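FAD-binding oxidoreductase (Gulosibacter chungangensis, PDB 7PBG) oxidises 4-ethylphenol with a covalently bound FAD, a dehydrogenation chemistry associated with the product 4-vinylphenol. Local coordinates at the interface of chains A and B. Numbering follows the deposited sequence. Chains: chain A/B, FAD-binding oxidoreductase.

Contact 1: the interface of chains A and B. Residues chain A 214-216, 219, 504, 508; chain B 215-216, 219, 225, 504.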
ATOM      1  N   PRO A 214      13.207  -1.022   0.461  1.00 20.30           N
ATOM      2  CA  PRO A 214      11.985  -1.250  -0.273  1.00 19.43           C
ATOM      3  C   PRO A 214      10.892  -1.944   0.531  1.00 19.51           C
ATOM      4  O   PRO A 214      11.137  -2.768   1.423  1.00 21.11           O
ATOM      5  CB  PRO A 214      12.407  -2.086  -1.475  1.00 19.83           C
ATOM      6  CG  PRO A 214      13.697  -2.725  -1.083  1.00 19.80           C
ATOM      7  CD  PRO A 214      14.339  -1.795  -0.072  1.00 19.07           C
ATOM      8  N   SER A 215       9.670  -1.598   0.190  1.00 18.95           N
ATOM      9  CA  SER A 215       8.456  -2.226   0.756  1.00 21.34           C
ATOM     10  C   SER A 215       8.119  -3.423  -0.124  1.00 25.15           C
ATOM     11  O   SER A 215       7.798  -3.193  -1.317  1.00 25.34           O
ATOM     12  CB  SER A 215       7.320  -1.235   0.830  1.00 23.85           C
ATOM     13  OG  SER A 215       7.549  -0.293   1.874  1.00 27.80           O
ATOM     14  N   ILE A 216       8.246  -4.648   0.407  1.00 22.95           N
ATOM     15  CA  ILE A 216       8.192  -5.858  -0.470  1.00 21.52           C
ATOM     16  C   ILE A 216       6.998  -6.769  -0.128  1.00 22.20           C
ATOM     17  O   ILE A 216       6.876  -7.802  -0.762  1.00 19.83           O
ATOM     18  CB  ILE A 216       9.513  -6.638  -0.410  1.00 24.40           C
ATOM     19  CG1 ILE A 216       9.819  -7.159   0.996  1.00 26.20           C
ATOM     20  CG2 ILE A 216      10.620  -5.763  -0.962  1.00 26.59           C
ATOM     21  CD1 ILE A 216      11.019  -8.078   1.070  1.00 31.36           C
ATOM     22  N   LEU A 219       5.184  -7.852  -3.189  1.00 17.97           N
ATOM     23  CA  LEU A 219       5.784  -8.900  -4.052  1.00 20.77           C
ATOM     24  C   LEU A 219       5.096 -10.240  -3.826  1.00 21.11           C
ATOM     25  O   LEU A 219       5.151 -11.076  -4.718  1.00 21.90           O
ATOM     26  CB  LEU A 219       7.254  -9.094  -3.729  1.00 21.65           C
ATOM     27  CG  LEU A 219       8.204  -8.018  -4.192  1.00 26.14           C
ATOM     28  CD1 LEU A 219       9.617  -8.558  -4.048  1.00 27.43           C
ATOM     29  CD2 LEU A 219       7.905  -7.636  -5.613  1.00 26.91           C
ATOM     30  N   ILE A 504      12.580 -11.157 -11.027  1.00 20.87           N
ATOM     31  CA  ILE A 504      12.398 -11.299  -9.557  1.00 22.65           C
ATOM     32  C   ILE A 504      12.239 -12.791  -9.216  1.00 23.32           C
ATOM     33  O   ILE A 504      12.848 -13.258  -8.224  1.00 22.35           O
ATOM     34  CB  ILE A 504      11.231 -10.442  -9.036  1.00 22.89           C
ATOM     35  CG1 ILE A 504      11.507  -8.956  -9.255  1.00 24.85           C
ATOM     36  CG2 ILE A 504      10.924 -10.764  -7.576  1.00 24.90           C
ATOM     37  CD1 ILE A 504      10.262  -8.106  -9.211  1.00 26.48           C
ATOM     38  N   LEU A 508      14.595 -14.882  -6.668  1.00 22.55           N
ATOM     39  CA  LEU A 508      14.106 -15.358  -5.373  1.00 23.97           C
ATOM     40  C   LEU A 508      13.872 -16.861  -5.398  1.00 23.85           C
ATOM     41  O   LEU A 508      13.726 -17.435  -4.290  1.00 20.60           O
ATOM     42  CB  LEU A 508      12.818 -14.604  -5.053  1.00 24.62           C
ATOM     43  CG  LEU A 508      12.963 -13.111  -4.771  1.00 25.62           C
ATOM     44  CD1 LEU A 508      11.615 -12.541  -4.377  1.00 22.81           C
ATOM     45  CD2 LEU A 508      13.977 -12.844  -3.682  1.00 26.88           C
TER
ATOM     46  N   SER B 215       2.459  -6.512  -6.760  1.00 21.03           N
ATOM     47  CA  SER B 215       2.461  -5.044  -6.660  1.00 23.89           C
ATOM     48  C   SER B 215       3.913  -4.646  -6.398  1.00 23.28           C
ATOM     49  O   SER B 215       4.450  -5.048  -5.370  1.00 25.66           O
ATOM     50  CB  SER B 215       1.516  -4.538  -5.617  1.00 27.11           C
ATOM     51  OG  SER B 215       0.165  -4.748  -6.008  1.00 26.37           O
ATOM     52  N   ILE B 216       4.550  -3.957  -7.344  1.00 21.70           N
ATOM     53  CA  ILE B 216       6.009  -3.724  -7.264  1.00 22.77           C
ATOM     54  C   ILE B 216       6.353  -2.252  -7.083  1.00 20.99           C
ATOM     55  O   ILE B 216       7.544  -1.993  -6.973  1.00 21.26           O
ATOM     56  CB  ILE B 216       6.747  -4.332  -8.470  1.00 23.61           C
ATOM     57  CG1 ILE B 216       6.373  -3.672  -9.797  1.00 23.44           C
ATOM     58  CG2 ILE B 216       6.492  -5.822  -8.502  1.00 25.11           C
ATOM     59  CD1 ILE B 216       7.191  -4.229 -10.948  1.00 25.48           C
ATOM     60  N   LEU B 219       8.802  -1.571  -4.377  1.00 20.20           N
ATOM     61  CA  LEU B 219      10.209  -1.956  -4.632  1.00 21.14           C
ATOM     62  C   LEU B 219      11.039  -0.721  -4.928  1.00 21.10           C
ATOM     63  O   LEU B 219      12.254  -0.784  -4.741  1.00 22.24           O
ATOM     64  CB  LEU B 219      10.337  -2.844  -5.870  1.00 24.84           C
ATOM     65  CG  LEU B 219      10.014  -4.311  -5.755  1.00 31.41           C
ATOM     66  CD1 LEU B 219      10.586  -5.007  -6.987  1.00 32.38           C
ATOM     67  CD2 LEU B 219      10.571  -4.896  -4.468  1.00 34.72           C
ATOM     68  N   PHE B 225      16.861   0.536  -7.735  1.00 21.03           N
ATOM     69  CA  PHE B 225      16.444  -0.462  -8.736  1.00 18.88           C
ATOM     70  C   PHE B 225      15.975   0.183 -10.041  1.00 20.63           C
ATOM     71  O   PHE B 225      15.871  -0.555 -11.031  1.00 22.88           O
ATOM     72  CB  PHE B 225      15.316  -1.302  -8.177  1.00 21.12           C
ATOM     73  CG  PHE B 225      15.643  -1.985  -6.885  1.00 19.65           C
ATOM     74  CD1 PHE B 225      16.933  -2.415  -6.591  1.00 22.17           C
ATOM     75  CD2 PHE B 225      14.629  -2.323  -6.025  1.00 19.10           C
ATOM     76  CE1 PHE B 225      17.192  -3.100  -5.422  1.00 22.01           C
ATOM     77  CE2 PHE B 225      14.906  -3.024  -4.872  1.00 19.59           C
ATOM     78  CZ  PHE B 225      16.168  -3.433  -4.579  1.00 20.97           C
ATOM     79  N   ILE B 504      17.475  -9.004  -5.403  1.00 22.14           N
ATOM     80  CA  ILE B 504      16.606  -8.212  -6.302  1.00 22.32           C
ATOM     81  C   ILE B 504      17.524  -7.213  -7.021  1.00 23.87           C
ATOM     82  O   ILE B 504      17.416  -7.058  -8.258  1.00 25.53           O
ATOM     83  CB  ILE B 504      15.461  -7.537  -5.537  1.00 22.56           C
ATOM     84  CG1 ILE B 504      14.481  -8.561  -4.943  1.00 22.18           C
ATOM     85  CG2 ILE B 504      14.749  -6.529  -6.414  1.00 24.30           C
ATOM     86  CD1 ILE B 504      13.516  -7.958  -3.959  1.00 24.16           C
TER

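Contact 2: the interface of chains A and B. Residues chain A 472-474, 489-491; chain B 196, 198-200.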
ATOM      1  N   GLY A 472      -9.323  -1.464 -23.293  1.00 23.53           N
ATOM      2  CA  GLY A 472      -8.494  -0.936 -22.201  1.00 24.78           C
ATOM      3  C   GLY A 472      -8.942  -1.383 -20.825  1.00 25.20           C
ATOM      4  O   GLY A 472      -8.600  -0.689 -19.853  1.00 25.34           O
ATOM      5  N   TYR A 473      -9.693  -2.480 -20.741  1.00 22.12           N
ATOM      6  CA  TYR A 473     -10.223  -3.035 -19.464  1.00 24.69           C
ATOM      7  C   TYR A 473      -9.399  -4.270 -19.115  1.00 24.00           C
ATOM      8  O   TYR A 473      -9.355  -5.211 -19.917  1.00 25.73           O
ATOM      9  CB  TYR A 473     -11.674  -3.459 -19.625  1.00 25.78           C
ATOM     10  CG  TYR A 473     -12.629  -2.393 -20.095  1.00 26.93           C
ATOM     11  CD1 TYR A 473     -13.775  -2.742 -20.789  1.00 26.79           C
ATOM     12  CD2 TYR A 473     -12.374  -1.042 -19.888  1.00 28.63           C
ATOM     13  CE1 TYR A 473     -14.663  -1.778 -21.236  1.00 27.72           C
ATOM     14  CE2 TYR A 473     -13.244  -0.067 -20.350  1.00 28.07           C
ATOM     15  CZ  TYR A 473     -14.404  -0.443 -21.006  1.00 27.90           C
ATOM     16  OH  TYR A 473     -15.285   0.514 -21.428  1.00 29.60           O
ATOM     17  N   GLY A 474      -8.678  -4.188 -18.013  1.00 25.17           N
ATOM     18  CA  GLY A 474      -7.669  -5.179 -17.657  1.00 23.58           C
ATOM     19  C   GLY A 474      -8.131  -5.991 -16.467  1.00 21.39           C
ATOM     20  O   GLY A 474      -8.788  -5.471 -15.567  1.00 22.59           O
ATOM     21  N   THR A 489      -1.987  -9.726 -21.873  1.00 20.55           N
ATOM     22  CA  THR A 489      -2.661  -8.419 -22.143  1.00 21.18           C
ATOM     23  C   THR A 489      -1.878  -7.232 -21.576  1.00 20.97           C
ATOM     24  O   THR A 489      -2.086  -6.101 -22.080  1.00 19.06           O
ATOM     25  CB  THR A 489      -4.105  -8.383 -21.636  1.00 21.87           C
ATOM     26  OG1 THR A 489      -4.158  -8.449 -20.214  1.00 22.29           O
ATOM     27  CG2 THR A 489      -4.950  -9.478 -22.248  1.00 20.00           C
ATOM     28  N   TYR A 490      -0.979  -7.445 -20.629  1.00 20.29           N
ATOM     29  CA  TYR A 490      -0.153  -6.356 -20.037  1.00 20.01           C
ATOM     30  C   TYR A 490       1.084  -6.154 -20.907  1.00 19.79           C
ATOM     31  O   TYR A 490       2.215  -6.418 -20.484  1.00 18.68           O
ATOM     32  CB  TYR A 490       0.170  -6.672 -18.580  1.00 19.94           C
ATOM     33  CG  TYR A 490      -1.008  -6.560 -17.647  1.00 21.21           C
ATOM     34  CD1 TYR A 490      -1.270  -5.372 -16.969  1.00 21.65           C
ATOM     35  CD2 TYR A 490      -1.872  -7.624 -17.464  1.00 21.69           C
ATOM     36  CE1 TYR A 490      -2.366  -5.258 -16.136  1.00 25.57           C
ATOM     37  CE2 TYR A 490      -2.976  -7.525 -16.648  1.00 21.38           C
ATOM     38  CZ  TYR A 490      -3.207  -6.344 -15.955  1.00 23.33           C
ATOM     39  OH  TYR A 490      -4.296  -6.230 -15.158  1.00 22.10           O
ATOM     40  N   SER A 491       0.838  -5.762 -22.150  1.00 20.86           N
ATOM     41  CA  SER A 491       1.820  -5.926 -23.255  1.00 22.02           C
ATOM     42  C   SER A 491       2.742  -4.720 -23.395  1.00 22.44           C
ATOM     43  O   SER A 491       3.659  -4.803 -24.230  1.00 21.29           O
ATOM     44  CB  SER A 491       1.109  -6.190 -24.541  1.00 22.86           C
ATOM     45  OG  SER A 491       0.379  -5.070 -24.892  1.00 24.60           O
TER
ATOM     46  N   MET B 196      -1.678  -0.924 -13.941  1.00 19.00           N
ATOM     47  CA  MET B 196      -2.552  -0.962 -15.121  1.00 19.30           C
ATOM     48  C   MET B 196      -1.879  -0.156 -16.245  1.00 19.08           C
ATOM     49  O   MET B 196      -2.343  -0.258 -17.360  1.00 20.21           O
ATOM     50  CB  MET B 196      -3.916  -0.377 -14.739  1.00 19.28           C
ATOM     51  CG  MET B 196      -4.666  -1.202 -13.704  1.00 21.14           C
ATOM     52  SD  MET B 196      -4.738  -2.957 -14.161  1.00 27.01           S
ATOM     53  CE  MET B 196      -5.542  -2.874 -15.722  1.00 25.03           C
ATOM     54  N   GLY B 198       0.705  -1.128 -17.565  1.00 20.24           N
ATOM     55  CA  GLY B 198       1.202  -2.225 -18.424  1.00 21.90           C
ATOM     56  C   GLY B 198       0.192  -2.632 -19.476  1.00 20.85           C
ATOM     57  O   GLY B 198       0.586  -3.362 -20.418  1.00 23.90           O
ATOM     58  N   LEU B 199      -1.074  -2.234 -19.316  1.00 18.83           N
ATOM     59  CA  LEU B 199      -2.155  -2.605 -20.250  1.00 21.05           C
ATOM     60  C   LEU B 199      -2.425  -1.440 -21.184  1.00 20.37           C
ATOM     61  O   LEU B 199      -2.953  -0.412 -20.768  1.00 20.26           O
ATOM     62  CB  LEU B 199      -3.405  -2.952 -19.470  1.00 21.41           C
ATOM     63  CG  LEU B 199      -4.423  -3.693 -20.314  1.00 26.83           C
ATOM     64  CD1 LEU B 199      -4.681  -5.078 -19.737  1.00 25.42           C
ATOM     65  CD2 LEU B 199      -5.676  -2.885 -20.414  1.00 28.82           C
ATOM     66  N   PRO B 200      -2.058  -1.573 -22.471  1.00 22.06           N
ATOM     67  CA  PRO B 200      -2.335  -0.522 -23.445  1.00 22.71           C
ATOM     68  C   PRO B 200      -3.812  -0.106 -23.474  1.00 23.94           C
ATOM     69  O   PRO B 200      -4.718  -0.963 -23.485  1.00 23.80           O
ATOM     70  CB  PRO B 200      -1.933  -1.202 -24.765  1.00 26.28           C
ATOM     71  CG  PRO B 200      -0.814  -2.123 -24.346  1.00 24.98           C
ATOM     72  CD  PRO B 200      -1.307  -2.722 -23.043  1.00 21.85           C
TER

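Contact 1: the interface of chains A and B
A:Leu219 and B:Leu219 face each other from matching 3-10 helices 217-220, each entered through an extended backbone at A:Ser215 or B:Ser215 that turns at A:Ile216 or B:Ile216. In this flavoprotein of the VAO/PCMH family, the patch straddles the two-fold axis relating the chains. The leucine side chains cross at about a right angle, with A:Leu219 CD1 3.8 Å from B:Leu219 CD2. A:Leu219 holds CG anti to its carbonyl carbon (chi1 -74°), and its forked end also reaches the isoleucines of the other chain. One branch, CD2, lies 3.7 Å from the CG2 methyl of B:Ile216; the other, CD1, meets B:Ile504 tip to tip, 3.9 Å from its CD1. The twin set repeats this, B:Leu219 CD2 lying 3.6 Å from A:Ile216 CG2. Leucine suits the place because its two methyls diverge, while the long arm of isoleucine lets helix 492-508 reach them. An alanine in place of A:Leu219 would probably open a gap facing B:Leu219 and B:Ile216 and leave the CD1 methyl of B:Ile504 without its mate. At the flank, A:Pro214, a compact ring, rests its CB 3.8 Å from B:Leu219 CA and crosses B:Phe225 at about a right angle, its CG lying by CE2 at the ring's rim. That phenyl ring has one face packed by B:Ile504 CG2 of its own chain, which backs the surface offered to the proline. No nitrogen or oxygen pairs across this hydrophobic patch.

Contact 2: the interface of chains A and B
A:Tyr490 receives B:Leu199 on one face of its phenol ring, the main apolar element where a loop of one subunit of this VAO/PCMH-type flavoprotein docks on the other. The leucine CD1 methyl stands over the ring centre, 4.1 Å above the plane. With CG anti to its backbone N (chi1 -164°), B:Leu199 projects into chain A, and its two branches part there. CD1 also comes 3.6 Å from A:Gly474 CA, while CD2 lies 3.6 Å from A:Gly472 C, the carbonyl carbon. The methyl CE of B:Met196 joins this group, 3.7 Å from A:Gly474 CA. Glycine suits position A:Gly474, since a side chain there would be likely to compete with the leucine and the methionine for room, whereas A:Gly472 has a positive phi (82°), easily adopted without a CB.

Contacts between polar atoms and carbon or sulphur form a second group. A:Thr489 runs beside B:Leu199, both side chains pointing the same way, and its hydroxyl OG1 touches the leucine CD1 at 3.4 Å. B:Met196 approaches the phenol at its edge: SD lies in the plane of the ring, 3.4 Å from A:Tyr490 OH. The methionine chain is bent at chi2 and chi3, a flexibility that lets its end fit round the rim. Further along, the puckered ring of B:Pro200 sets its CD 3.4 Å from the hydroxyl OG of A:Ser491.

Backbone polar groups add closeness but no bond. A:Ser491 N lies 3.0 Å from B:Gly198 O, yet its N-H points away; a side chain on B:Gly198 would probably crowd A:Tyr490, which suits glycine to this close approach.

This interlocking of shapes, a leucine set among tyrosine, threonine and glycine, is likely to fix how the two subunits sit against each other in the dimer, if the deposited pair is the working form.

The centres of contact 1 and contact 2 lie about 21 Å apart, and they have no residue in common. Contact 1 spans the two-fold axis, with the same elements supplied by both chains, whereas contact 2 lies to one side and has a twin with the chains exchanged. Helix 492-508 joins them in sequence: the segment leading into it, A:Thr489 to A:Ser491, belongs to contact 2, and A:Ile504 near its far end to contact 1. One helix of each subunit thus connects two separate patches, which would probably resist rotation of one subunit against the other better than a patch on the axis alone.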